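Local coordinates for protein iron transport multicopper oxidase FET3 (Saccharomyces cerevisiae, PDB 1ZPU) that oxidises ferrous iron to ferric iron with molecular oxygen, using four copper ions, for high-affinity iron uptake, and also oxidises cuprous copper, at residues N6-V16 with P23-P34. Residues are numbered along the deposited sequence; the frame is centred on the assembly and turned at random.
Sequences NWTTGWDYRNV and PVITCNGQFPWP. With NAG (2-acetamido-2-deoxy-beta-D-glucopyranose), chain B.
Gly-10 and Asp-12 pair with Thr-26 and Val-24 as the hydrogen-bonded sites of an antiparallel beta hairpin. Asp-12 and Val-24 bond both ways, Val-24 N to Asp-12 O at 2.7 Å and Asp-12 N to Val-24 O at 3.1 Å. In the other pair Thr-26 N reaches Gly-10 O at 2.7 Å, but the bond from Gly-10 N to Thr-26 O is weak. Past Cys-27 the side chain of Asn-28 adds to the ladder. Its ND2 gives a nearly straight bond, in the amide plane, to Asn-6 O at 2.8 Å, and its OD1 accepts Thr-8 N at 2.7 Å. Asn-28 N also bonds Thr-8 O, so three bonds hold Asn-28, the second residue of the type I' turn from Cys-27 to Gln-30. Arg-14 NH2 makes a weak bond to Gly-29 O, with Phe-31 CB over one guanidinium face. Asn-6 ND2 carries an N-linked NAG.

A chi1 of 172° swings Cys-27 SG away from the backbone N and over the five-membered ring of Trp-7, 3.6 Å from the centroid. Trp-33 and Trp-7 form an offset edge-to-face pair, Trp-33 edge toward the Trp-7 face, planes at 87°. Ile-25 CG1 lies over the six-membered ring of Trp-11, and Pro-23 CG over the Tyr-13 ring.

The hairpin edges a sheet of the first cupredoxin domain: strand 2-14 runs between strands 22-27 and 43-49, while Val-16 and Val-24 touch Trp-142 of strand 133-142.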
ATOM      1  N   ASN A   6      23.618   0.623  -1.095  1.00 68.91           N
ATOM      2  CA  ASN A   6      23.760   0.749  -2.523  1.00 69.01           C
ATOM      3  C   ASN A   6      23.088  -0.410  -3.249  1.00 68.91           C
ATOM      4  O   ASN A   6      23.620  -1.519  -3.302  1.00 69.01           O
ATOM      5  CB  ASN A   6      25.210   0.895  -2.944  1.00 68.91           C
ATOM      6  CG  ASN A   6      25.354   0.923  -4.446  1.00 70.18           C
ATOM      7  OD1 ASN A   6      24.488   1.451  -5.162  1.00 70.79           O
ATOM      8  ND2 ASN A   6      26.408   0.299  -4.940  1.00 71.38           N
ATOM      9  N   TRP A   7      21.911  -0.139  -3.809  1.00 68.77           N
ATOM     10  CA  TRP A   7      21.112  -1.166  -4.474  1.00 68.34           C
ATOM     11  C   TRP A   7      20.893  -0.912  -5.945  1.00 68.41           C
ATOM     12  O   TRP A   7      20.513   0.187  -6.349  1.00 68.43           O
ATOM     13  CB  TRP A   7      19.745  -1.280  -3.842  1.00 67.90           C
ATOM     14  CG  TRP A   7      19.735  -1.676  -2.434  1.00 67.07           C
ATOM     15  CD1 TRP A   7      20.716  -2.310  -1.750  1.00 66.62           C
ATOM     16  CD2 TRP A   7      18.653  -1.503  -1.528  1.00 66.40           C
ATOM     17  NE1 TRP A   7      20.322  -2.523  -0.459  1.00 66.87           N
ATOM     18  CE2 TRP A   7      19.055  -2.031  -0.297  1.00 66.75           C
ATOM     19  CE3 TRP A   7      17.375  -0.941  -1.639  1.00 67.24           C
ATOM     20  CZ2 TRP A   7      18.226  -2.016   0.830  1.00 67.53           C
ATOM     21  CZ3 TRP A   7      16.547  -0.921  -0.516  1.00 67.37           C
ATOM     22  CH2 TRP A   7      16.976  -1.464   0.697  1.00 67.19           C
ATOM     23  N   THR A   8      21.097  -1.962  -6.734  1.00 68.49           N
ATOM     24  CA  THR A   8      20.907  -1.916  -8.181  1.00 68.35           C
ATOM     25  C   THR A   8      19.878  -2.953  -8.626  1.00 68.42           C
ATOM     26  O   THR A   8      20.012  -4.152  -8.333  1.00 68.30           O
ATOM     27  CB  THR A   8      22.230  -2.163  -8.926  1.00 68.05           C
ATOM     28  OG1 THR A   8      23.186  -1.182  -8.519  1.00 67.13           O
ATOM     29  CG2 THR A   8      22.011  -2.094 -10.418  1.00 67.36           C
ATOM     30  N   THR A   9      18.854  -2.474  -9.330  1.00 68.36           N
ATOM     31  CA  THR A   9      17.819  -3.333  -9.886  1.00 68.42           C
ATOM     32  C   THR A   9      18.368  -4.180 -11.015  1.00 68.63           C
ATOM     33  O   THR A   9      19.289  -3.768 -11.734  1.00 68.73           O
ATOM     34  CB  THR A   9      16.637  -2.540 -10.465  1.00 68.20           C
ATOM     35  OG1 THR A   9      17.120  -1.629 -11.452  1.00 68.62           O
ATOM     36  CG2 THR A   9      15.896  -1.773  -9.386  1.00 68.22           C
ATOM     37  N   GLY A  10      17.793  -5.368 -11.165  1.00 68.65           N
ATOM     38  CA  GLY A  10      18.165  -6.274 -12.239  1.00 68.70           C
ATOM     39  C   GLY A  10      17.149  -7.370 -12.427  1.00 68.70           C
ATOM     40  O   GLY A  10      16.192  -7.468 -11.671  1.00 69.05           O
ATOM     41  N   TRP A  11      17.360  -8.199 -13.441  1.00 68.76           N
ATOM     42  CA  TRP A  11      16.501  -9.344 -13.709  1.00 68.69           C
ATOM     43  C   TRP A  11      17.288 -10.638 -13.623  1.00 69.01           C
ATOM     44  O   TRP A  11      18.377 -10.746 -14.178  1.00 69.41           O
ATOM     45  CB  TRP A  11      15.870  -9.235 -15.096  1.00 68.27           C
ATOM     46  CG  TRP A  11      14.816  -8.183 -15.224  1.00 68.01           C
ATOM     47  CD1 TRP A  11      14.959  -6.943 -15.768  1.00 67.83           C
ATOM     48  CD2 TRP A  11      13.449  -8.279 -14.795  1.00 68.79           C
ATOM     49  NE1 TRP A  11      13.775  -6.255 -15.712  1.00 68.10           N
ATOM     50  CE2 TRP A  11      12.826  -7.049 -15.117  1.00 68.77           C
ATOM     51  CE3 TRP A  11      12.690  -9.285 -14.173  1.00 68.07           C
ATOM     52  CZ2 TRP A  11      11.469  -6.789 -14.833  1.00 67.80           C
ATOM     53  CZ3 TRP A  11      11.341  -9.028 -13.892  1.00 68.51           C
ATOM     54  CH2 TRP A  11      10.747  -7.785 -14.231  1.00 67.94           C
ATOM     55  N   ASP A  12      16.735 -11.618 -12.924  1.00 69.44           N
ATOM     56  CA  ASP A  12      17.302 -12.957 -12.872  1.00 69.86           C
ATOM     57  C   ASP A  12      16.195 -13.971 -12.704  1.00 69.53           C
ATOM     58  O   ASP A  12      15.128 -13.646 -12.180  1.00 69.42           O
ATOM     59  CB  ASP A  12      18.291 -13.075 -11.720  1.00 70.64           C
ATOM     60  CG  ASP A  12      19.689 -12.647 -12.122  1.00 73.34           C
ATOM     61  OD1 ASP A  12      20.432 -13.519 -12.646  1.00 75.41           O
ATOM     62  OD2 ASP A  12      20.037 -11.442 -11.933  1.00 75.48           O
ATOM     63  N   TYR A  13      16.457 -15.195 -13.148  1.00 69.23           N
ATOM     64  CA  TYR A  13      15.521 -16.297 -12.961  1.00 69.21           C
ATOM     65  C   TYR A  13      15.507 -16.811 -11.520  1.00 69.13           C
ATOM     66  O   TYR A  13      16.561 -17.041 -10.939  1.00 69.23           O
ATOM     67  CB  TYR A  13      15.815 -17.430 -13.950  1.00 68.96           C
ATOM     68  CG  TYR A  13      15.298 -17.108 -15.329  1.00 69.80           C
ATOM     69  CD1 TYR A  13      16.108 -16.463 -16.275  1.00 69.58           C
ATOM     70  CD2 TYR A  13      13.984 -17.406 -15.681  1.00 69.86           C
ATOM     71  CE1 TYR A  13      15.616 -16.137 -17.539  1.00 69.59           C
ATOM     72  CE2 TYR A  13      13.488 -17.090 -16.941  1.00 70.00           C
ATOM     73  CZ  TYR A  13      14.302 -16.456 -17.869  1.00 69.98           C
ATOM     74  OH  TYR A  13      13.788 -16.144 -19.122  1.00 69.98           O
ATOM     75  N   ARG A  14      14.315 -16.936 -10.944  1.00 68.79           N
ATOM     76  CA  ARG A  14      14.121 -17.697  -9.713  1.00 68.85           C
ATOM     77  C   ARG A  14      12.870 -18.551  -9.860  1.00 68.90           C
ATOM     78  O   ARG A  14      11.979 -18.245 -10.667  1.00 68.77           O
ATOM     79  CB  ARG A  14      13.909 -16.796  -8.490  1.00 68.73           C
ATOM     80  CG  ARG A  14      15.094 -16.003  -7.990  1.00 68.56           C
ATOM     81  CD  ARG A  14      16.313 -16.829  -7.660  1.00 67.95           C
ATOM     82  NE  ARG A  14      17.446 -16.085  -8.193  1.00 71.08           N
ATOM     83  CZ  ARG A  14      18.324 -15.388  -7.476  1.00 71.73           C
ATOM     84  NH1 ARG A  14      18.250 -15.374  -6.142  1.00 73.29           N
ATOM     85  NH2 ARG A  14      19.297 -14.732  -8.107  1.00 70.57           N
ATOM     86  N   ASN A  15      12.802 -19.625  -9.082  1.00 68.82           N
ATOM     87  CA  ASN A  15      11.580 -20.379  -8.998  1.00 68.98           C
ATOM     88  C   ASN A  15      11.001 -20.171  -7.611  1.00 69.19           C
ATOM     89  O   ASN A  15      11.223 -20.976  -6.718  1.00 69.66           O
ATOM     90  CB  ASN A  15      11.812 -21.856  -9.311  1.00 68.84           C
ATOM     91  CG  ASN A  15      10.514 -22.629  -9.436  1.00 69.29           C
ATOM     92  OD1 ASN A  15       9.504 -22.245  -8.841  1.00 71.51           O
ATOM     93  ND2 ASN A  15      10.521 -23.711 -10.213  1.00 67.72           N
ATOM     94  N   VAL A  16      10.280 -19.069  -7.442  1.00 69.10           N
ATOM     95  CA  VAL A  16       9.771 -18.647  -6.145  1.00 69.29           C
ATOM     96  C   VAL A  16       8.684 -19.598  -5.656  1.00 69.50           C
ATOM     97  O   VAL A  16       8.672 -20.060  -4.520  1.00 69.39           O
ATOM     98  CB  VAL A  16       9.156 -17.252  -6.277  1.00 69.32           C
ATOM     99  CG1 VAL A  16       8.551 -16.797  -4.950  1.00 68.21           C
ATOM    100  CG2 VAL A  16      10.203 -16.284  -6.798  1.00 69.38           C
ATOM    101  N   PRO A  23      11.726 -14.891 -14.524  1.00 68.65           N
ATOM    102  CA  PRO A  23      12.534 -13.734 -14.136  1.00 68.61           C
ATOM    103  C   PRO A  23      11.890 -12.936 -13.010  1.00 68.53           C
ATOM    104  O   PRO A  23      10.695 -12.668 -13.044  1.00 68.66           O
ATOM    105  CB  PRO A  23      12.614 -12.881 -15.422  1.00 68.06           C
ATOM    106  CG  PRO A  23      12.162 -13.753 -16.504  1.00 68.08           C
ATOM    107  CD  PRO A  23      11.213 -14.756 -15.892  1.00 68.86           C
ATOM    108  N   VAL A  24      12.694 -12.566 -12.022  1.00 68.58           N
ATOM    109  CA  VAL A  24      12.253 -11.707 -10.937  1.00 68.57           C
ATOM    110  C   VAL A  24      13.199 -10.510 -10.828  1.00 68.76           C
ATOM    111  O   VAL A  24      14.323 -10.563 -11.358  1.00 68.73           O
ATOM    112  CB  VAL A  24      12.164 -12.493  -9.590  1.00 68.72           C
ATOM    113  CG1 VAL A  24      11.160 -13.623  -9.689  1.00 68.00           C
ATOM    114  CG2 VAL A  24      13.507 -13.056  -9.195  1.00 68.91           C
ATOM    115  N   ILE A  25      12.750  -9.435 -10.165  1.00 68.71           N
ATOM    116  CA  ILE A  25      13.596  -8.242  -9.980  1.00 68.73           C
ATOM    117  C   ILE A  25      14.570  -8.398  -8.804  1.00 68.95           C
ATOM    118  O   ILE A  25      14.162  -8.504  -7.644  1.00 69.09           O
ATOM    119  CB  ILE A  25      12.791  -6.935  -9.830  1.00 68.71           C
ATOM    120  CG1 ILE A  25      11.645  -6.882 -10.840  1.00 69.07           C
ATOM    121  CG2 ILE A  25      13.708  -5.732 -10.062  1.00 68.73           C
ATOM    122  CD1 ILE A  25      10.891  -5.562 -10.880  1.00 68.03           C
ATOM    123  N   THR A  26      15.859  -8.398  -9.116  1.00 68.82           N
ATOM    124  CA  THR A  26      16.881  -8.614  -8.113  1.00 68.97           C
ATOM    125  C   THR A  26      17.444  -7.317  -7.542  1.00 69.00           C
ATOM    126  O   THR A  26      17.335  -6.270  -8.158  1.00 69.31           O
ATOM    127  CB  THR A  26      18.010  -9.460  -8.699  1.00 68.98           C
ATOM    128  OG1 THR A  26      18.431  -8.892  -9.940  1.00 68.21           O
ATOM    129  CG2 THR A  26      17.506 -10.872  -8.946  1.00 69.46           C
ATOM    130  N   CYS A  27      18.039  -7.410  -6.360  1.00 69.03           N
ATOM    131  CA  CYS A  27      18.787  -6.330  -5.758  1.00 69.04           C
ATOM    132  C   CYS A  27      20.258  -6.732  -5.711  1.00 69.00           C
ATOM    133  O   CYS A  27      20.620  -7.664  -4.990  1.00 68.93           O
ATOM    134  CB  CYS A  27      18.265  -6.085  -4.344  1.00 68.95           C
ATOM    135  SG  CYS A  27      19.247  -4.917  -3.391  1.00 69.65           S
ATOM    136  N   ASN A  28      21.104  -6.037  -6.475  1.00 69.02           N
ATOM    137  CA  ASN A  28      22.532  -6.406  -6.616  1.00 68.80           C
ATOM    138  C   ASN A  28      22.734  -7.879  -6.967  1.00 68.87           C
ATOM    139  O   ASN A  28      23.633  -8.533  -6.446  1.00 69.02           O
ATOM    140  CB  ASN A  28      23.323  -6.063  -5.353  1.00 68.29           C
ATOM    141  CG  ASN A  28      23.264  -4.590  -5.004  1.00 68.75           C
ATOM    142  OD1 ASN A  28      22.928  -3.737  -5.831  1.00 69.22           O
ATOM    143  ND2 ASN A  28      23.606  -4.280  -3.765  1.00 69.21           N
ATOM    144  N   GLY A  29      21.885  -8.400  -7.844  1.00 68.96           N
ATOM    145  CA  GLY A  29      21.920  -9.809  -8.201  1.00 69.09           C
ATOM    146  C   GLY A  29      21.270 -10.769  -7.217  1.00 69.36           C
ATOM    147  O   GLY A  29      21.245 -11.970  -7.476  1.00 69.45           O
ATOM    148  N   GLN A  30      20.736 -10.262  -6.104  1.00 69.37           N
ATOM    149  CA  GLN A  30      20.189 -11.137  -5.057  1.00 69.50           C
ATOM    150  C   GLN A  30      18.672 -11.090  -4.970  1.00 69.35           C
ATOM    151  O   GLN A  30      18.051 -10.069  -5.258  1.00 69.36           O
ATOM    152  CB  GLN A  30      20.791 -10.797  -3.696  1.00 69.75           C
ATOM    153  CG  GLN A  30      22.271 -10.532  -3.738  1.00 70.88           C
ATOM    154  CD  GLN A  30      23.046 -11.717  -4.275  1.00 72.79           C
ATOM    155  OE1 GLN A  30      23.831 -11.587  -5.221  1.00 73.00           O
ATOM    156  NE2 GLN A  30      22.822 -12.887  -3.680  1.00 73.06           N
ATOM    157  N   PHE A  31      18.082 -12.211  -4.565  1.00 69.07           N
ATOM    158  CA  PHE A  31      16.662 -12.289  -4.324  1.00 68.47           C
ATOM    159  C   PHE A  31      16.445 -13.208  -3.158  1.00 68.72           C
ATOM    160  O   PHE A  31      17.056 -14.271  -3.113  1.00 68.94           O
ATOM    161  CB  PHE A  31      15.945 -12.855  -5.543  1.00 68.16           C
ATOM    162  CG  PHE A  31      14.460 -12.683  -5.491  1.00 67.25           C
ATOM    163  CD1 PHE A  31      13.871 -11.510  -5.953  1.00 66.14           C
ATOM    164  CD2 PHE A  31      13.653 -13.680  -4.963  1.00 66.57           C
ATOM    165  CE1 PHE A  31      12.516 -11.329  -5.902  1.00 66.39           C
ATOM    166  CE2 PHE A  31      12.292 -13.517  -4.895  1.00 66.70           C
ATOM    167  CZ  PHE A  31      11.716 -12.336  -5.365  1.00 67.99           C
ATOM    168  N   PRO A  32      15.531 -12.847  -2.238  1.00 68.73           N
ATOM    169  CA  PRO A  32      14.668 -11.651  -2.248  1.00 68.86           C
ATOM    170  C   PRO A  32      15.398 -10.366  -1.875  1.00 68.88           C
ATOM    171  O   PRO A  32      16.530 -10.431  -1.427  1.00 69.09           O
ATOM    172  CB  PRO A  32      13.598 -11.979  -1.194  1.00 68.85           C
ATOM    173  CG  PRO A  32      14.226 -12.986  -0.317  1.00 69.10           C
ATOM    174  CD  PRO A  32      15.267 -13.727  -1.088  1.00 67.95           C
ATOM    175  N   TRP A  33      14.748  -9.216  -2.052  1.00 68.90           N
ATOM    176  CA  TRP A  33      15.287  -7.927  -1.607  1.00 68.76           C
ATOM    177  C   TRP A  33      15.498  -7.894  -0.090  1.00 69.01           C
ATOM    178  O   TRP A  33      14.833  -8.625   0.641  1.00 69.57           O
ATOM    179  CB  TRP A  33      14.367  -6.798  -2.065  1.00 68.43           C
ATOM    180  CG  TRP A  33      14.552  -6.465  -3.510  1.00 68.10           C
ATOM    181  CD1 TRP A  33      14.316  -7.284  -4.586  1.00 68.18           C
ATOM    182  CD2 TRP A  33      15.027  -5.230  -4.048  1.00 67.12           C
ATOM    183  NE1 TRP A  33      14.626  -6.632  -5.755  1.00 67.58           N
ATOM    184  CE2 TRP A  33      15.061  -5.369  -5.452  1.00 67.84           C
ATOM    185  CE3 TRP A  33      15.436  -4.024  -3.479  1.00 67.03           C
ATOM    186  CZ2 TRP A  33      15.495  -4.339  -6.297  1.00 68.45           C
ATOM    187  CZ3 TRP A  33      15.860  -3.008  -4.309  1.00 68.47           C
ATOM    188  CH2 TRP A  33      15.890  -3.170  -5.711  1.00 68.19           C
ATOM    189  N   PRO A  34      16.440  -7.072   0.393  1.00 69.11           N
ATOM    190  CA  PRO A  34      16.770  -7.061   1.821  1.00 69.06           C
ATOM    191  C   PRO A  34      15.678  -6.444   2.688  1.00 69.14           C
ATOM    192  O   PRO A  34      14.806  -5.745   2.175  1.00 69.21           O
ATOM    193  CB  PRO A  34      17.999  -6.159   1.876  1.00 69.17           C
ATOM    194  CG  PRO A  34      17.842  -5.253   0.705  1.00 68.78           C
ATOM    195  CD  PRO A  34      17.254  -6.100  -0.362  1.00 69.15           C
TER
HETATM  196  C1  NAG B2006      27.415   1.180  -5.470  1.00 72.17           C
HETATM  197  C2  NAG B2006      27.903   2.617  -5.715  1.00 73.28           C
HETATM  198  C3  NAG B2006      28.653   2.853  -7.053  1.00 73.65           C
HETATM  199  C4  NAG B2006      29.370   1.612  -7.602  1.00 73.78           C
HETATM  200  C5  NAG B2006      28.494   0.391  -7.343  1.00 73.90           C
HETATM  201  C6  NAG B2006      29.046  -0.914  -7.915  1.00 74.49           C
HETATM  202  C7  NAG B2006      26.907   4.827  -5.277  1.00 72.38           C
HETATM  203  C8  NAG B2006      26.106   5.812  -6.094  1.00 71.21           C
HETATM  204  N2  NAG B2006      26.777   3.535  -5.614  1.00 72.70           N
HETATM  205  O3  NAG B2006      29.584   3.913  -6.910  1.00 72.26           O
HETATM  206  O4  NAG B2006      29.613   1.739  -8.984  1.00 73.69           O
HETATM  207  O5  NAG B2006      28.399   0.304  -5.942  1.00 73.30           O
HETATM  208  O6  NAG B2006      27.955  -1.722  -8.305  1.00 74.14           O
HETATM  209  O7  NAG B2006      27.626   5.216  -4.347  1.00 71.27           O